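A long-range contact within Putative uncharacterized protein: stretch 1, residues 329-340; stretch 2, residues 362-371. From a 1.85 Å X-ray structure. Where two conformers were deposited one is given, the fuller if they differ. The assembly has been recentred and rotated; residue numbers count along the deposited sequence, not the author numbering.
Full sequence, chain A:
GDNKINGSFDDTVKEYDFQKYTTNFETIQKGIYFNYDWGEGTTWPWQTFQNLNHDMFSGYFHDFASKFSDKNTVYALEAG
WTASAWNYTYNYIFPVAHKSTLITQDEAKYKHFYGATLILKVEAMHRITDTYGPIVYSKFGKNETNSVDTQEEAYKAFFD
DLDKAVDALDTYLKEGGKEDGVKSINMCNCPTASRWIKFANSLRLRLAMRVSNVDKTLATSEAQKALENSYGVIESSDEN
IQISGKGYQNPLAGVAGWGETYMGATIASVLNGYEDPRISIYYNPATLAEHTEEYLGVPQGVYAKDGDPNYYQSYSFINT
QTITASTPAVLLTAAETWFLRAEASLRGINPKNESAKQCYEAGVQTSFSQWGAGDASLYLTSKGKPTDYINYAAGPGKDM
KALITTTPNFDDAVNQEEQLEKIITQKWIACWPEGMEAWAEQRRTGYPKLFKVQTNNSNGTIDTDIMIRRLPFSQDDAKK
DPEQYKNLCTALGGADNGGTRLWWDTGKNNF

Stretch 1 329-340: AVLLTAAETWFL
Stretch 2, residues 362-371: AGVQTSFSQW

Close packing of two helices often depends on small residues at the crossing point, where backbone can approach backbone and neighbouring aromatic rings can lie against the main chain. The contact between residues 329-340 and 362-371 of this protein is a compact example. Stretch 1 begins as a strand, Val330 having phi/psi of -67/133°, runs to Leu332, passes through Thr333 at -108/157°, and becomes helical from Ala334 onward, with phi near -60° and psi between about -30 and -50°. Stretch 2 is helical from its first residue, continuing a helix that begins earlier in the chain. The two helices are nearly antiparallel, at 173° between their N-to-C directions, and their axes approach to 7.7 Å. The register is set by Ala335 and Gly363, whose CA atoms lie 4.4 Å apart.

Three residues, Trp338, Gly363 and Ala335, anchor the interface, with Phe339 and Thr366 covered to the same extent as Ala335. Gly363 leaves room for the Phe339 ring. It has no side chain, and an ideal CB there would point toward stretch 1 and fall 2.8 Å from Phe339 CE1, a clash. The vacant space is used by two aromatic residues. Trp338 (chi1 -78°, m; chi2 111°) brings its CB to 3.5 Å from Gly363 CA, while Phe339 (chi1 -69°, m; chi2 -59°) directs its ring inward although its CA-to-CB bond points sideways. Gly363 CA sits over the face of the Phe339 ring, 3.9 Å from the centroid and 20° off the normal, a CH-pi contact to a backbone carbon. Beyond it, Phe339 CZ touches Val364 CG2 at 3.6 Å.

The Trp338 ring receives a second CH-pi contact: Ala362 CB lies over the face of its five-membered ring, 3.9 Å from the centroid and 21° off the normal. Next to it, Trp338 CD1 is 3.6 Å from Thr366 OG1. That hydroxyl donates to its own helix, to Ala362 O at 2.7 Å, and with chi1 at -65° (m) Thr366 CG2 packs 3.6 Å from Ala334 CB and 3.5 Å from Ala335 N. Ala335, its CA-to-CB bond pointing sideways, lies against the other helix, its CB 3.5 Å from Gly363 O and 3.7 Å from Ser367 CB.

No direct hydrogen bond joins the stretches; a water supplies the polar link. Ala335 N, in the first turn of its helix, donates to this water at 3.1 Å, and the water donates to Gln370 OE1 at 2.8 Å. The extended Gln370 side chain (chi1 -180°, t; chi2 -177°, t; chi3 -29°) also places OE1 3.7 Å from Thr333 CG2. Thr333 itself, with chi1 at 64° (p), caps the helix: its OG1 accepts from Glu336 N at 2.9 Å, and its carbonyl O accepts from both Thr337 N at 3.1 Å and Thr337 OG1 at 2.9 Å. The general lesson is that shape complementarity can carry a helix pair, with a single bridging water serving its polar end.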

ATOM      1  N   ALA A 329       3.660   3.167  11.802  1.00 12.38           N
ATOM      2  CA  ALA A 329       3.253   2.407  10.631  1.00 12.39           C
ATOM      3  C   ALA A 329       3.367   3.268   9.386  1.00 12.51           C
ATOM      4  O   ALA A 329       2.570   4.184   9.184  1.00 11.53           O
ATOM      5  CB  ALA A 329       1.789   1.915  10.785  1.00 13.94           C
ATOM      6  N   VAL A 330       4.343   2.963   8.546  1.00 13.02           N
ATOM      7  CA  VAL A 330       4.606   3.750   7.349  1.00 12.66           C
ATOM      8  C   VAL A 330       3.459   3.640   6.335  1.00 13.06           C
ATOM      9  O   VAL A 330       2.964   2.531   6.066  1.00 11.92           O
ATOM     10  CB  VAL A 330       5.915   3.291   6.701  1.00 14.62           C
ATOM     11  CG1 VAL A 330       6.129   3.995   5.408  1.00 18.35           C
ATOM     12  CG2 VAL A 330       7.097   3.552   7.682  1.00 17.79           C
ATOM     13  N   LEU A 331       3.032   4.792   5.810  1.00 11.80           N
ATOM     14  CA  LEU A 331       1.948   4.896   4.809  1.00 13.00           C
ATOM     15  C   LEU A 331       2.409   5.494   3.481  1.00 12.31           C
ATOM     16  O   LEU A 331       1.932   5.078   2.420  1.00 13.65           O
ATOM     17  CB  LEU A 331       0.776   5.736   5.339  1.00 12.24           C
ATOM     18  CG  LEU A 331      -0.004   5.099   6.499  1.00 14.11           C
ATOM     19  CD1 LEU A 331      -1.098   6.041   6.956  1.00 12.87           C
ATOM     20  CD2 LEU A 331      -0.554   3.729   6.096  1.00 12.50           C
ATOM     21  N   LEU A 332       3.283   6.493   3.540  1.00 12.64           N
ATOM     22  CA  LEU A 332       3.749   7.196   2.332  1.00 12.90           C
ATOM     23  C   LEU A 332       5.134   7.823   2.592  1.00 13.32           C
ATOM     24  O   LEU A 332       5.274   8.684   3.446  1.00 14.57           O
ATOM     25  CB  LEU A 332       2.724   8.260   1.923  1.00 12.70           C
ATOM     26  CG  LEU A 332       2.853   8.825   0.509  1.00 15.40           C
ATOM     27  CD1 LEU A 332       1.533   9.426   0.048  1.00 16.02           C
ATOM     28  CD2 LEU A 332       3.975   9.834   0.436  1.00 17.42           C
ATOM     29  N   THR A 333       6.139   7.391   1.833  1.00 10.25           N
ATOM     30  CA  THR A 333       7.512   7.755   2.100  1.00  9.46           C
ATOM     31  C   THR A 333       8.013   8.747   1.068  1.00 10.77           C
ATOM     32  O   THR A 333       7.500   8.821  -0.061  1.00 11.25           O
ATOM     33  CB  THR A 333       8.435   6.509   2.091  1.00 11.65           C
ATOM     34  OG1 THR A 333       8.455   5.923   0.780  1.00 11.15           O
ATOM     35  CG2 THR A 333       7.969   5.459   3.146  1.00 10.69           C
ATOM     36  N   ALA A 334       9.037   9.487   1.480  1.00 11.57           N
ATOM     37  CA  ALA A 334       9.856  10.281   0.603  1.00 11.30           C
ATOM     38  C   ALA A 334      10.439   9.431  -0.542  1.00 11.07           C
ATOM     39  O   ALA A 334      10.439   9.844  -1.706  1.00 12.50           O
ATOM     40  CB  ALA A 334      10.989  10.916   1.439  1.00 10.42           C
ATOM     41  N   ALA A 335      10.932   8.240  -0.224  1.00 10.61           N
ATOM     42  CA  ALA A 335      11.526   7.375  -1.252  1.00 11.39           C
ATOM     43  C   ALA A 335      10.485   7.076  -2.339  1.00 10.97           C
ATOM     44  O   ALA A 335      10.749   7.272  -3.529  1.00 11.13           O
ATOM     45  CB  ALA A 335      12.084   6.049  -0.627  1.00  7.53           C
ATOM     46  N   GLU A 336       9.305   6.627  -1.935  1.00 10.30           N
ATOM     47  CA  GLU A 336       8.205   6.389  -2.891  1.00 10.66           C
ATOM     48  C   GLU A 336       7.942   7.639  -3.732  1.00 10.81           C
ATOM     49  O   GLU A 336       7.739   7.562  -4.937  1.00 10.41           O
ATOM     50  CB  GLU A 336       6.919   5.968  -2.156  1.00 10.28           C
ATOM     51  CG  GLU A 336       5.735   5.866  -3.117  1.00 16.71           C
ATOM     52  CD  GLU A 336       4.382   5.685  -2.472  1.00 15.67           C
ATOM     53  OE1 GLU A 336       4.303   5.491  -1.237  1.00 19.53           O
ATOM     54  OE2 GLU A 336       3.388   5.731  -3.235  1.00 15.83           O
ATOM     55  N   THR A 337       7.930   8.793  -3.092  1.00 10.78           N
ATOM     56  CA  THR A 337       7.642  10.038  -3.797  1.00 10.12           C
ATOM     57  C   THR A 337       8.698  10.309  -4.904  1.00 10.22           C
ATOM     58  O   THR A 337       8.360  10.704  -6.022  1.00 12.01           O
ATOM     59  CB  THR A 337       7.471  11.214  -2.807  1.00 12.43           C
ATOM     60  OG1 THR A 337       6.429  10.879  -1.863  1.00 13.46           O
ATOM     61  CG2 THR A 337       7.091  12.509  -3.548  1.00  9.65           C
ATOM     62  N   TRP A 338       9.961  10.054  -4.606  1.00 10.70           N
ATOM     63  CA  TRP A 338      11.017  10.166  -5.622  1.00 11.00           C
ATOM     64  C   TRP A 338      10.814   9.174  -6.790  1.00  9.88           C
ATOM     65  O   TRP A 338      11.059   9.518  -7.950  1.00 11.80           O
ATOM     66  CB  TRP A 338      12.399   9.984  -5.004  1.00 12.02           C
ATOM     67  CG  TRP A 338      12.908  11.205  -4.270  1.00 13.99           C
ATOM     68  CD1 TRP A 338      13.087  11.327  -2.941  1.00 13.28           C
ATOM     69  CD2 TRP A 338      13.260  12.472  -4.839  1.00 11.22           C
ATOM     70  NE1 TRP A 338      13.530  12.585  -2.631  1.00 15.33           N
ATOM     71  CE2 TRP A 338      13.651  13.307  -3.783  1.00 15.87           C
ATOM     72  CE3 TRP A 338      13.274  12.984  -6.137  1.00 12.91           C
ATOM     73  CZ2 TRP A 338      14.072  14.628  -3.987  1.00 15.33           C
ATOM     74  CZ3 TRP A 338      13.717  14.277  -6.344  1.00 13.06           C
ATOM     75  CH2 TRP A 338      14.112  15.081  -5.281  1.00 16.60           C
ATOM     76  N   PHE A 339      10.391   7.954  -6.489  1.00  8.23           N
ATOM     77  CA  PHE A 339      10.146   6.962  -7.548  1.00 10.85           C
ATOM     78  C   PHE A 339       8.916   7.341  -8.390  1.00 10.57           C
ATOM     79  O   PHE A 339       8.853   7.041  -9.576  1.00 11.10           O
ATOM     80  CB  PHE A 339      10.001   5.557  -6.962  1.00  9.97           C
ATOM     81  CG  PHE A 339      11.274   4.998  -6.389  1.00 11.08           C
ATOM     82  CD1 PHE A 339      12.395   4.850  -7.183  1.00 11.49           C
ATOM     83  CD2 PHE A 339      11.361   4.641  -5.058  1.00 10.06           C
ATOM     84  CE1 PHE A 339      13.581   4.342  -6.659  1.00 11.08           C
ATOM     85  CE2 PHE A 339      12.532   4.106  -4.526  1.00 10.74           C
ATOM     86  CZ  PHE A 339      13.645   3.967  -5.324  1.00 10.67           C
ATOM     87  N   LEU A 340       7.929   7.988  -7.771  1.00  9.97           N
ATOM     88  CA  LEU A 340       6.781   8.513  -8.510  1.00  9.01           C
ATOM     89  C   LEU A 340       7.240   9.615  -9.459  1.00 11.21           C
ATOM     90  O   LEU A 340       6.810   9.681 -10.610  1.00 11.25           O
ATOM     91  CB  LEU A 340       5.691   9.034  -7.549  1.00  8.46           C
ATOM     92  CG  LEU A 340       4.910   7.967  -6.789  1.00 12.40           C
ATOM     93  CD1 LEU A 340       4.133   8.541  -5.561  1.00 12.01           C
ATOM     94  CD2 LEU A 340       3.971   7.224  -7.768  1.00 11.19           C
ATOM     95  N   ALA A 362      17.750   9.266  -6.403  1.00 13.41           N
ATOM     96  CA  ALA A 362      17.333   9.940  -5.172  1.00 12.92           C
ATOM     97  C   ALA A 362      16.410   9.045  -4.358  1.00 12.60           C
ATOM     98  O   ALA A 362      16.498   9.013  -3.130  1.00 12.95           O
ATOM     99  CB  ALA A 362      16.675  11.278  -5.466  1.00 12.74           C
ATOM    100  N   GLY A 363      15.538   8.302  -5.028  1.00 11.43           N
ATOM    101  CA  GLY A 363      14.644   7.388  -4.324  1.00 10.56           C
ATOM    102  C   GLY A 363      15.376   6.283  -3.572  1.00 11.57           C
ATOM    103  O   GLY A 363      15.041   5.967  -2.438  1.00 11.27           O
ATOM    104  N   VAL A 364      16.356   5.671  -4.221  1.00 10.32           N
ATOM    105  CA  VAL A 364      17.109   4.590  -3.598  1.00  7.97           C
ATOM    106  C   VAL A 364      17.917   5.147  -2.407  1.00  9.84           C
ATOM    107  O   VAL A 364      17.929   4.558  -1.331  1.00 11.66           O
ATOM    108  CB  VAL A 364      18.023   3.853  -4.600  1.00  9.45           C
ATOM    109  CG1 VAL A 364      18.906   2.770  -3.880  1.00  7.65           C
ATOM    110  CG2 VAL A 364      17.164   3.213  -5.722  1.00  7.15           C
ATOM    111  N   GLN A 365      18.591   6.282  -2.604  1.00 10.86           N
ATOM    112  CA  GLN A 365      19.386   6.862  -1.554  1.00 11.55           C
ATOM    113  C   GLN A 365      18.475   7.212  -0.364  1.00 11.57           C
ATOM    114  O   GLN A 365      18.836   7.020   0.804  1.00 12.59           O
ATOM    115  CB  GLN A 365      20.132   8.117  -2.019  1.00 12.78           C
ATOM    116  CG  GLN A 365      20.900   8.707  -0.859  1.00 24.82           C
ATOM    117  CD  GLN A 365      21.871   7.682  -0.273  1.00 37.09           C
ATOM    118  OE1 GLN A 365      22.767   7.230  -1.029  1.00 20.62           O
ATOM    119  NE2 GLN A 365      21.693   7.282   1.069  1.00 16.75           N
ATOM    120  N   THR A 366      17.306   7.741  -0.678  1.00 11.71           N
ATOM    121  CA  THR A 366      16.364   8.164   0.344  1.00 11.80           C
ATOM    122  C   THR A 366      15.872   6.960   1.169  1.00 11.99           C
ATOM    123  O   THR A 366      15.767   7.045   2.409  1.00  9.55           O
ATOM    124  CB  THR A 366      15.197   8.973  -0.286  1.00 12.59           C
ATOM    125  OG1 THR A 366      15.721  10.192  -0.848  1.00 13.16           O
ATOM    126  CG2 THR A 366      14.127   9.331   0.766  1.00 11.91           C
ATOM    127  N   SER A 367      15.577   5.853   0.489  1.00 11.96           N
ATOM    128  CA  SER A 367      15.179   4.626   1.148  1.00 12.45           C
ATOM    129  C   SER A 367      16.291   4.077   2.055  1.00 13.39           C
ATOM    130  O   SER A 367      16.055   3.731   3.207  1.00 12.07           O
ATOM    131  CB  SER A 367      14.764   3.585   0.118  1.00 10.53           C
ATOM    132  OG  SER A 367      14.451   2.370   0.750  1.00  9.60           O
ATOM    133  N   PHE A 368      17.518   4.034   1.549  1.00  9.82           N
ATOM    134  CA  PHE A 368      18.643   3.618   2.379  1.00 12.24           C
ATOM    135  C   PHE A 368      18.733   4.461   3.661  1.00 13.57           C
ATOM    136  O   PHE A 368      18.917   3.914   4.749  1.00 13.05           O
ATOM    137  CB  PHE A 368      19.959   3.780   1.625  1.00 11.16           C
ATOM    138  CG  PHE A 368      20.352   2.601   0.770  1.00 11.74           C
ATOM    139  CD1 PHE A 368      19.426   1.920  -0.011  1.00 13.16           C
ATOM    140  CD2 PHE A 368      21.694   2.199   0.717  1.00 13.11           C
ATOM    141  CE1 PHE A 368      19.822   0.854  -0.820  1.00 14.57           C
ATOM    142  CE2 PHE A 368      22.087   1.140  -0.081  1.00 12.60           C
ATOM    143  CZ  PHE A 368      21.138   0.486  -0.872  1.00 12.32           C
ATOM    144  N   SER A 369      18.617   5.782   3.518  1.00 12.36           N
ATOM    145  CA  SER A 369      18.671   6.687   4.658  0.50 13.18           C
ATOM    146  C   SER A 369      17.525   6.465   5.658  1.00 12.76           C
ATOM    147  O   SER A 369      17.737   6.530   6.856  1.00 13.11           O
ATOM    148  CB  SER A 369      18.674   8.143   4.189  0.50 13.29           C
ATOM    149  OG  SER A 369      19.854   8.420   3.461  0.50  9.07           O
ATOM    150  N   GLN A 370      16.315   6.221   5.162  1.00 12.61           N
ATOM    151  CA  GLN A 370      15.156   5.925   6.017  1.00 12.94           C
ATOM    152  C   GLN A 370      15.481   4.798   7.001  1.00 13.72           C
ATOM    153  O   GLN A 370      15.090   4.851   8.156  1.00 13.62           O
ATOM    154  CB  GLN A 370      13.995   5.466   5.141  1.00 11.64           C
ATOM    155  CG  GLN A 370      12.721   5.125   5.866  1.00 13.28           C
ATOM    156  CD  GLN A 370      11.636   4.599   4.961  1.00  9.79           C
ATOM    157  OE1 GLN A 370      11.579   4.941   3.785  1.00 12.27           O
ATOM    158  NE2 GLN A 370      10.774   3.754   5.499  1.00  9.44           N
ATOM    159  N   TRP A 371      16.138   3.762   6.494  1.00 11.06           N
ATOM    160  CA  TRP A 371      16.368   2.513   7.220  1.00 12.97           C
ATOM    161  C   TRP A 371      17.720   2.446   7.900  1.00 14.26           C
ATOM    162  O   TRP A 371      17.985   1.506   8.622  1.00 13.98           O
ATOM    163  CB  TRP A 371      16.198   1.319   6.264  1.00 13.57           C
ATOM    164  CG  TRP A 371      14.793   1.162   5.804  1.00 14.57           C
ATOM    165  CD1 TRP A 371      14.294   1.436   4.566  1.00 11.90           C
ATOM    166  CD2 TRP A 371      13.681   0.749   6.600  1.00 12.09           C
ATOM    167  NE1 TRP A 371      12.948   1.212   4.539  1.00 12.47           N
ATOM    168  CE2 TRP A 371      12.539   0.789   5.773  1.00 14.26           C
ATOM    169  CE3 TRP A 371      13.532   0.364   7.936  1.00 13.70           C
ATOM    170  CZ2 TRP A 371      11.268   0.424   6.225  1.00 12.41           C
ATOM    171  CZ3 TRP A 371      12.259   0.003   8.385  1.00 15.53           C
ATOM    172  CH2 TRP A 371      11.148   0.038   7.518  1.00  9.83           C
TER
HETATM  173  O   HOH W   1      11.781   7.446   2.618  1.00 11.15           O